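Local coordinates for SnoaL-like domain-containing protein (Burkholderia thailandensis E264, PDB 3EC9) that is of unknown function but adopts the NTF2-like fold of the SnoaL-like family, whose cone-shaped interior commonly holds a small-molecule pocket, at residues Q16-H21 / H113-D118; I41-M46 / V123-F128. All coordinates share one frame; numbering follows the deposited sequence.

Contact 1. Residues Q16-H21 / H113-D118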
ATOM      1  N   GLN B  16      -6.957  18.261  -2.987  1.00 10.42           N
ATOM      2  CA  GLN B  16      -8.095  18.549  -3.882  1.00 10.72           C
ATOM      3  C   GLN B  16      -7.857  18.045  -5.293  1.00 10.73           C
ATOM      4  O   GLN B  16      -8.751  17.458  -5.935  1.00 11.15           O
ATOM      5  CB  GLN B  16      -8.358  20.047  -3.875  1.00 11.69           C
ATOM      6  CG  GLN B  16      -8.946  20.554  -2.568  1.00 13.54           C
ATOM      7  CD  GLN B  16      -9.134  22.044  -2.579  1.00 15.63           C
ATOM      8  OE1 GLN B  16      -8.165  22.763  -2.698  1.00 12.14           O
ATOM      9  NE2 GLN B  16     -10.385  22.520  -2.546  1.00 12.13           N
ATOM     10  N   ILE B  17      -6.642  18.254  -5.788  1.00 10.02           N
ATOM     11  CA  ILE B  17      -6.255  17.785  -7.111  1.00  9.48           C
ATOM     12  C   ILE B  17      -6.409  16.252  -7.212  1.00  8.74           C
ATOM     13  O   ILE B  17      -6.909  15.705  -8.189  1.00 11.53           O
ATOM     14  CB  ILE B  17      -4.804  18.218  -7.446  1.00 11.00           C
ATOM     15  CG1 ILE B  17      -4.792  19.746  -7.598  1.00 13.62           C
ATOM     16  CG2 ILE B  17      -4.232  17.532  -8.748  1.00 11.17           C
ATOM     17  CD1 ILE B  17      -3.400  20.407  -7.719  1.00 12.68           C
ATOM     18  N   VAL B  18      -5.942  15.542  -6.184  1.00  9.95           N
ATOM     19  CA  VAL B  18      -6.057  14.085  -6.173  1.00 11.09           C
ATOM     20  C   VAL B  18      -7.505  13.657  -5.985  1.00 11.64           C
ATOM     21  O   VAL B  18      -7.982  12.772  -6.674  1.00 11.60           O
ATOM     22  CB  VAL B  18      -5.138  13.480  -5.085  1.00  9.08           C
ATOM     23  CG1 VAL B  18      -5.425  11.965  -4.852  1.00 10.75           C
ATOM     24  CG2 VAL B  18      -3.679  13.714  -5.472  1.00  9.88           C
ATOM     25  N   ALA B  19      -8.246  14.324  -5.085  1.00 11.29           N
ATOM     26  CA  ALA B  19      -9.684  14.085  -4.987  1.00 11.25           C
ATOM     27  C   ALA B  19     -10.392  14.262  -6.336  1.00  8.97           C
ATOM     28  O   ALA B  19     -11.276  13.456  -6.689  1.00 11.89           O
ATOM     29  CB  ALA B  19     -10.319  15.003  -3.925  1.00  9.66           C
ATOM     30  N   ASP B  20     -10.041  15.322  -7.069  1.00 11.15           N
ATOM     31  CA  ASP B  20     -10.626  15.530  -8.421  1.00 10.95           C
ATOM     32  C   ASP B  20     -10.341  14.348  -9.359  1.00 12.71           C
ATOM     33  O   ASP B  20     -11.204  13.898 -10.125  1.00 11.34           O
ATOM     34  CB  ASP B  20     -10.046  16.764  -9.070  1.00 12.26           C
ATOM     35  CG  ASP B  20     -10.572  18.047  -8.483  1.00 14.43           C
ATOM     36  OD1 ASP B  20     -11.604  18.057  -7.781  1.00 13.45           O
ATOM     37  OD2 ASP B  20      -9.949  19.080  -8.782  1.00 19.10           O
ATOM     38  N   HIS B  21      -9.094  13.861  -9.317  1.00 10.56           N
ATOM     39  CA  HIS B  21      -8.737  12.654 -10.073  1.00 10.50           C
ATOM     40  C   HIS B  21      -9.655  11.475  -9.734  1.00 12.59           C
ATOM     41  O   HIS B  21     -10.187  10.821 -10.613  1.00 13.26           O
ATOM     42  CB  HIS B  21      -7.268  12.212  -9.899  1.00 10.57           C
ATOM     43  CG  HIS B  21      -7.018  10.880 -10.488  1.00 10.47           C
ATOM     44  ND1 HIS B  21      -6.745  10.704 -11.826  1.00 13.28           N
ATOM     45  CD2 HIS B  21      -7.121   9.638  -9.957  1.00 12.62           C
ATOM     46  CE1 HIS B  21      -6.678   9.411 -12.087  1.00 12.93           C
ATOM     47  NE2 HIS B  21      -6.884   8.745 -10.970  1.00 11.87           N
ATOM     48  N   HIS B 113      -2.746   4.149  -2.469  1.00  9.61           N
ATOM     49  CA  HIS B 113      -2.094   4.907  -3.526  1.00  8.64           C
ATOM     50  C   HIS B 113      -1.373   6.103  -2.931  1.00  9.38           C
ATOM     51  O   HIS B 113      -1.967   6.883  -2.185  1.00 10.73           O
ATOM     52  CB  HIS B 113      -3.089   5.483  -4.508  1.00 10.15           C
ATOM     53  CG  HIS B 113      -3.994   4.478  -5.122  1.00  9.46           C
ATOM     54  ND1 HIS B 113      -5.335   4.706  -5.311  1.00 10.31           N
ATOM     55  CD2 HIS B 113      -3.735   3.263  -5.660  1.00  9.53           C
ATOM     56  CE1 HIS B 113      -5.875   3.659  -5.905  1.00 12.03           C
ATOM     57  NE2 HIS B 113      -4.924   2.787  -6.162  1.00 10.85           N
ATOM     58  N   VAL B 114      -0.092   6.210  -3.243  1.00  8.28           N
ATOM     59  CA  VAL B 114       0.714   7.357  -2.810  1.00 10.23           C
ATOM     60  C   VAL B 114       0.954   8.304  -3.994  1.00 11.10           C
ATOM     61  O   VAL B 114       1.417   7.882  -5.062  1.00  9.26           O
ATOM     62  CB  VAL B 114       2.089   6.924  -2.204  1.00  9.79           C
ATOM     63  CG1 VAL B 114       2.931   8.171  -1.839  1.00 10.70           C
ATOM     64  CG2 VAL B 114       1.873   5.993  -0.997  1.00 10.82           C
ATOM     65  N   TRP B 115       0.534   9.553  -3.810  1.00  9.74           N
ATOM     66  CA  TRP B 115       0.560  10.581  -4.849  1.00  9.67           C
ATOM     67  C   TRP B 115       1.487  11.713  -4.418  1.00 12.01           C
ATOM     68  O   TRP B 115       1.507  12.061  -3.231  1.00 12.24           O
ATOM     69  CB  TRP B 115      -0.820  11.224  -4.996  1.00  8.30           C
ATOM     70  CG  TRP B 115      -1.943  10.314  -5.339  1.00 10.58           C
ATOM     71  CD1 TRP B 115      -2.719   9.593  -4.473  1.00 11.38           C
ATOM     72  CD2 TRP B 115      -2.447  10.054  -6.643  1.00  8.39           C
ATOM     73  NE1 TRP B 115      -3.695   8.904  -5.169  1.00 10.04           N
ATOM     74  CE2 TRP B 115      -3.538   9.157  -6.507  1.00  9.31           C
ATOM     75  CE3 TRP B 115      -2.095  10.492  -7.919  1.00  9.56           C
ATOM     76  CZ2 TRP B 115      -4.271   8.702  -7.607  1.00 10.62           C
ATOM     77  CZ3 TRP B 115      -2.822  10.041  -8.999  1.00 10.96           C
ATOM     78  CH2 TRP B 115      -3.877   9.172  -8.850  1.00 11.08           C
ATOM     79  N   ARG B 116       2.172  12.325  -5.381  0.50 10.64           N
ATOM     80  CA  ARG B 116       2.950  13.553  -5.143  0.50 12.57           C
ATOM     81  C   ARG B 116       2.553  14.594  -6.200  0.50 12.11           C
ATOM     82  O   ARG B 116       2.469  14.279  -7.382  0.50 11.22           O
ATOM     83  CB  ARG B 116       4.459  13.276  -5.211  0.50 12.90           C
ATOM     84  CG  ARG B 116       5.336  14.506  -4.903  0.50 15.12           C
ATOM     85  CD  ARG B 116       6.812  14.145  -4.616  0.50 17.11           C
ATOM     86  NE  ARG B 116       7.498  13.562  -5.773  0.50 26.81           N
ATOM     87  CZ  ARG B 116       7.809  12.272  -5.932  0.50 30.13           C
ATOM     88  NH1 ARG B 116       7.512  11.366  -5.001  0.50 24.35           N
ATOM     89  NH2 ARG B 116       8.435  11.890  -7.035  0.50 24.90           N
ATOM     90  N   VAL B 117       2.283  15.818  -5.739  1.00 11.58           N
ATOM     91  CA  VAL B 117       1.936  16.954  -6.598  1.00 11.55           C
ATOM     92  C   VAL B 117       3.050  17.988  -6.440  1.00 13.98           C
ATOM     93  O   VAL B 117       3.556  18.250  -5.322  1.00 13.76           O
ATOM     94  CB  VAL B 117       0.556  17.518  -6.198  1.00 10.80           C
ATOM     95  CG1 VAL B 117       0.178  18.785  -7.006  1.00 13.48           C
ATOM     96  CG2 VAL B 117      -0.501  16.437  -6.387  1.00 11.32           C
ATOM     97  N   ASP B 118       3.447  18.571  -7.569  1.00 12.31           N
ATOM     98  CA  ASP B 118       4.379  19.694  -7.602  1.00 14.67           C
ATOM     99  C   ASP B 118       3.814  20.758  -8.572  1.00 14.02           C
ATOM    100  O   ASP B 118       3.428  20.456  -9.701  1.00 15.09           O
ATOM    101  CB  ASP B 118       5.750  19.196  -8.081  1.00 16.39           C
ATOM    102  CG  ASP B 118       6.844  20.291  -8.044  1.00 22.50           C
ATOM    103  OD1 ASP B 118       6.679  21.306  -7.336  1.00 29.88           O
ATOM    104  OD2 ASP B 118       7.873  20.085  -8.713  1.00 38.33           O
TER

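Contact 2. Residues I41-M46 / V123-F128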
ATOM      1  N   ILE B  41       5.404  13.002 -15.312  1.00 14.51           N
ATOM      2  CA  ILE B  41       4.762  11.957 -14.492  1.00 11.71           C
ATOM      3  C   ILE B  41       5.574  10.649 -14.406  1.00 12.17           C
ATOM      4  O   ILE B  41       6.071  10.174 -15.414  1.00 14.23           O
ATOM      5  CB  ILE B  41       3.337  11.601 -15.061  1.00 15.15           C
ATOM      6  CG1 ILE B  41       2.560  10.648 -14.142  1.00 14.60           C
ATOM      7  CG2 ILE B  41       3.450  11.022 -16.465  1.00 14.60           C
ATOM      8  CD1 ILE B  41       2.340  11.186 -12.756  1.00 12.76           C
ATOM      9  N   GLU B  42       5.659  10.065 -13.203  1.00 10.27           N
ATOM     10  CA  GLU B  42       6.056   8.678 -12.994  1.00 12.24           C
ATOM     11  C   GLU B  42       4.905   7.976 -12.266  1.00 13.04           C
ATOM     12  O   GLU B  42       4.622   8.280 -11.116  1.00 11.53           O
ATOM     13  CB  GLU B  42       7.372   8.621 -12.213  1.00 15.40           C
ATOM     14  CG  GLU B  42       8.514   9.278 -12.982  1.00 19.11           C
ATOM     15  CD  GLU B  42       9.857   9.212 -12.272  1.00 28.81           C
ATOM     16  OE1 GLU B  42       9.973   8.513 -11.234  1.00 37.22           O
ATOM     17  OE2 GLU B  42      10.803   9.864 -12.776  1.00 44.21           O
ATOM     18  N   TRP B  43       4.218   7.091 -12.974  1.00 11.30           N
ATOM     19  CA  TRP B  43       3.042   6.389 -12.471  1.00 10.33           C
ATOM     20  C   TRP B  43       3.387   4.895 -12.423  1.00 10.36           C
ATOM     21  O   TRP B  43       3.554   4.232 -13.455  1.00 11.98           O
ATOM     22  CB  TRP B  43       1.880   6.668 -13.405  1.00 11.93           C
ATOM     23  CG  TRP B  43       0.624   5.985 -13.090  1.00 13.19           C
ATOM     24  CD1 TRP B  43       0.386   4.614 -13.087  1.00 11.49           C
ATOM     25  CD2 TRP B  43      -0.629   6.596 -12.770  1.00 10.89           C
ATOM     26  NE1 TRP B  43      -0.918   4.358 -12.796  1.00 12.58           N
ATOM     27  CE2 TRP B  43      -1.577   5.548 -12.611  1.00 10.71           C
ATOM     28  CE3 TRP B  43      -1.059   7.923 -12.644  1.00 10.28           C
ATOM     29  CZ2 TRP B  43      -2.928   5.785 -12.287  1.00  9.89           C
ATOM     30  CZ3 TRP B  43      -2.424   8.151 -12.292  1.00  9.62           C
ATOM     31  CH2 TRP B  43      -3.325   7.080 -12.129  1.00 10.40           C
ATOM     32  N   THR B  44       3.534   4.390 -11.205  1.00  9.06           N
ATOM     33  CA  THR B  44       3.948   3.036 -10.955  1.00 10.46           C
ATOM     34  C   THR B  44       2.796   2.102 -10.471  1.00  9.88           C
ATOM     35  O   THR B  44       2.209   2.271  -9.401  1.00  8.51           O
ATOM     36  CB  THR B  44       5.098   2.955  -9.940  1.00 11.27           C
ATOM     37  OG1 THR B  44       6.193   3.726 -10.455  1.00 12.53           O
ATOM     38  CG2 THR B  44       5.490   1.502  -9.678  1.00 11.65           C
ATOM     39  N   GLU B  45       2.492   1.113 -11.294  1.00  9.17           N
ATOM     40  CA  GLU B  45       1.596   0.015 -10.946  1.00 10.46           C
ATOM     41  C   GLU B  45       2.521  -1.040 -10.285  1.00 10.07           C
ATOM     42  O   GLU B  45       3.666  -1.243 -10.710  1.00  9.11           O
ATOM     43  CB  GLU B  45       0.933  -0.564 -12.195  1.00 10.08           C
ATOM     44  CG  GLU B  45      -0.050   0.392 -12.859  1.00  8.73           C
ATOM     45  CD  GLU B  45      -1.323   0.520 -12.115  1.00 13.96           C
ATOM     46  OE1 GLU B  45      -2.066  -0.463 -12.012  1.00 11.06           O
ATOM     47  OE2 GLU B  45      -1.636   1.629 -11.678  1.00 12.89           O
HETATM   48  N   MSE B  46       2.037  -1.633  -9.192  1.00  8.51           N
HETATM   49  CA  MSE B  46       2.870  -2.525  -8.402  1.00  8.76           C
HETATM   50  C   MSE B  46       3.432  -3.719  -9.190  1.00  8.81           C
HETATM   51  O   MSE B  46       2.768  -4.253 -10.046  1.00 10.09           O
HETATM   52  CB  MSE B  46       2.076  -3.024  -7.194  1.00 10.10           C
HETATM   53  CG  MSE B  46       2.887  -3.708  -6.195  1.00 11.44           C
HETATM   54 SE   MSE B  46       1.924  -4.184  -4.535  0.75  7.58          SE
HETATM   55  CE  MSE B  46       2.848  -3.149  -3.144  1.00 10.99           C
ATOM     56  N   VAL B 123       2.839  14.552 -10.181  1.00 10.73           N
ATOM     57  CA  VAL B 123       4.134  14.062 -10.716  1.00 11.74           C
ATOM     58  C   VAL B 123       4.509  12.609 -10.357  1.00 11.01           C
ATOM     59  O   VAL B 123       5.394  12.042 -10.948  1.00 10.47           O
ATOM     60  CB  VAL B 123       5.284  14.959 -10.262  1.00 12.87           C
ATOM     61  CG1 VAL B 123       5.170  16.339 -10.923  1.00 12.99           C
ATOM     62  CG2 VAL B 123       5.423  15.052  -8.769  1.00 14.22           C
ATOM     63  N   HIS B 124       3.908  12.056  -9.321  0.50 11.75           N
ATOM     64  CA  HIS B 124       4.161  10.644  -8.972  0.50 12.26           C
ATOM     65  C   HIS B 124       2.872   9.982  -8.446  0.50 10.35           C
ATOM     66  O   HIS B 124       2.084  10.580  -7.702  0.50 11.45           O
ATOM     67  CB  HIS B 124       5.304  10.477  -7.942  0.50 13.48           C
ATOM     68  CG  HIS B 124       6.129   9.229  -8.137  0.50 12.88           C
ATOM     69  ND1 HIS B 124       5.761   7.990  -7.651  0.50 21.90           N
ATOM     70  CD2 HIS B 124       7.320   9.048  -8.764  0.50 15.14           C
ATOM     71  CE1 HIS B 124       6.679   7.099  -7.985  0.50 23.13           C
ATOM     72  NE2 HIS B 124       7.635   7.714  -8.663  0.50 22.52           N
ATOM     73  N   PHE B 125       2.706   8.729  -8.846  1.00  8.91           N
ATOM     74  CA  PHE B 125       1.664   7.825  -8.342  1.00 10.67           C
ATOM     75  C   PHE B 125       2.338   6.490  -8.103  1.00 12.66           C
ATOM     76  O   PHE B 125       3.122   6.012  -8.940  1.00 10.65           O
ATOM     77  CB  PHE B 125       0.559   7.625  -9.378  1.00 10.18           C
ATOM     78  CG  PHE B 125      -0.357   6.465  -9.117  1.00  8.45           C
ATOM     79  CD1 PHE B 125      -0.065   5.190  -9.613  1.00  8.63           C
ATOM     80  CD2 PHE B 125      -1.506   6.646  -8.359  1.00  9.20           C
ATOM     81  CE1 PHE B 125      -0.938   4.155  -9.372  1.00  9.53           C
ATOM     82  CE2 PHE B 125      -2.399   5.580  -8.125  1.00 10.32           C
ATOM     83  CZ  PHE B 125      -2.105   4.361  -8.633  1.00 10.11           C
ATOM     84  N   GLU B 126       2.018   5.869  -6.970  1.00  9.64           N
ATOM     85  CA  GLU B 126       2.464   4.499  -6.751  1.00  9.48           C
ATOM     86  C   GLU B 126       1.342   3.673  -6.097  1.00  9.36           C
ATOM     87  O   GLU B 126       0.731   4.113  -5.114  1.00  9.93           O
ATOM     88  CB  GLU B 126       3.804   4.423  -5.998  1.00 10.44           C
ATOM     89  CG  GLU B 126       4.304   2.957  -5.821  1.00 10.97           C
ATOM     90  CD  GLU B 126       5.648   2.838  -5.196  1.00 13.35           C
ATOM     91  OE1 GLU B 126       6.232   3.872  -4.747  1.00 11.48           O
ATOM     92  OE2 GLU B 126       6.199   1.693  -5.218  1.00 12.11           O
ATOM     93  N   GLN B 127       1.105   2.477  -6.626  1.00  9.09           N
ATOM     94  CA  GLN B 127       0.047   1.599  -6.178  1.00  8.94           C
ATOM     95  C   GLN B 127       0.632   0.512  -5.220  1.00 10.01           C
ATOM     96  O   GLN B 127       1.686  -0.070  -5.496  1.00  9.96           O
ATOM     97  CB  GLN B 127      -0.535   0.883  -7.407  1.00  8.10           C
ATOM     98  CG  GLN B 127      -1.555  -0.188  -7.142  1.00  9.56           C
ATOM     99  CD  GLN B 127      -1.691  -1.089  -8.389  1.00  9.77           C
ATOM    100  OE1 GLN B 127      -0.701  -1.702  -8.861  1.00 10.93           O
ATOM    101  NE2 GLN B 127      -2.883  -1.150  -8.930  1.00 12.91           N
ATOM    102  N   PHE B 128      -0.088   0.244  -4.124  1.00  9.30           N
ATOM    103  CA  PHE B 128       0.253  -0.816  -3.188  1.00  8.60           C
ATOM    104  C   PHE B 128      -1.005  -1.649  -2.926  1.00  8.77           C
ATOM    105  O   PHE B 128      -1.893  -1.203  -2.212  1.00 10.20           O
ATOM    106  CB  PHE B 128       0.767  -0.263  -1.851  1.00 10.21           C
ATOM    107  CG  PHE B 128       1.937   0.703  -1.966  1.00 10.61           C
ATOM    108  CD1 PHE B 128       1.712   1.994  -2.352  1.00 12.92           C
ATOM    109  CD2 PHE B 128       3.235   0.284  -1.711  1.00 11.46           C
ATOM    110  CE1 PHE B 128       2.783   2.883  -2.476  1.00 10.30           C
ATOM    111  CE2 PHE B 128       4.309   1.153  -1.818  1.00 10.64           C
ATOM    112  CZ  PHE B 128       4.086   2.466  -2.217  1.00 12.68           C
TER

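Contact 1. Residues Q16-H21 / H113-D118
With V18 opposite W115 and I17 opposite V117, the helical segment 16-21 lies over strand segment 113-118, the two axes 9.7 Å apart at their closest and their directions 124° apart. V18 makes the central contact. Its CG1 sits over the five-membered ring of W115, 3.6 Å from that ring's centroid and only 12° off its normal, a clear CH-pi contact. The other methyl, V18 CG2, rests against W115 CB and CG and comes within 4.3 Å of V117 CG2. Packing of the N-terminal helix 14-26 on the curved mixed sheet is a hallmark of the NTF2-like fold, and this buried, side-chain-only interface is part of it. One turn on, H21 meets the far end of the indole: W115 CH2 lies over the imidazole face, 3.5 Å from H21 CD2, with the planes inclined at 54°. The histidine's polar atoms are engaged elsewhere, ND1 with the carbonyl of M33 and NE2 with a bound glycerol, while W115 NE1 bonds to the hydroxyl of Y22. Toward the strand's C-terminal end, I17 CD1 touches V117 CG1 at 4.0 Å.

Contact 2. Residues I41-M46 / V123-F128
I41 opens the pairing by laying its CD1 against the backbone of V123, 3.5 Å from V123 C. At E42 the parallel ladder begins: E42 N donates to V123 O and E42 O accepts from F125 N. In the conformer given, one of two for H124, that same E42 O lies over the centre of the imidazole. W43 then stacks face-to-face on F125, planes 20° apart and centroids of its six-membered ring and the phenyl 3.9 Å apart. F125 CD1 rides over the indole, 3.4 Å from W43 CE2, and W43 NE1 bonds to E45 OE2 at 3.0 Å. T44 continues the ladder, its N bonding to F125 O almost straight (176°) and its O taking Q127 N. E45, its CD folded back at chi2 (-74°), sets OE2 3.5 Å from F125 CE1. Past the strand end, M46 N donates to the side-chain oxygen Q127 OE1 at 2.8 Å, and the selenomethionine methyl CE packs on F128. Glycerol beside F125 and acetate beside E45 are consistent with these two residues bordering the interior pocket of an NTF2-like cone, with W43 held against both by its stack and its NE1 bond.

The centres of contacts 1 and 2 lie about 11 Å apart, and both are built on one mixed sheet. Strands 106-118 and 121-129 follow each other in the chain and form a beta-hairpin, so the second segments of the two contacts sit side by side: V114 O and R116 O probably accept from E126 N and V123 N. In chain order the segments alternate, 16-21, 41-46, 113-118, 123-128, tying the N-terminal part to the last strands. Contact 1 lays helix 14-26 on the sheet, whereas contact 2 adds strand 41-45 within it. W115 and F125, joined edge-to-face, link the two in the interior, and bound glycerol is found beside each contact.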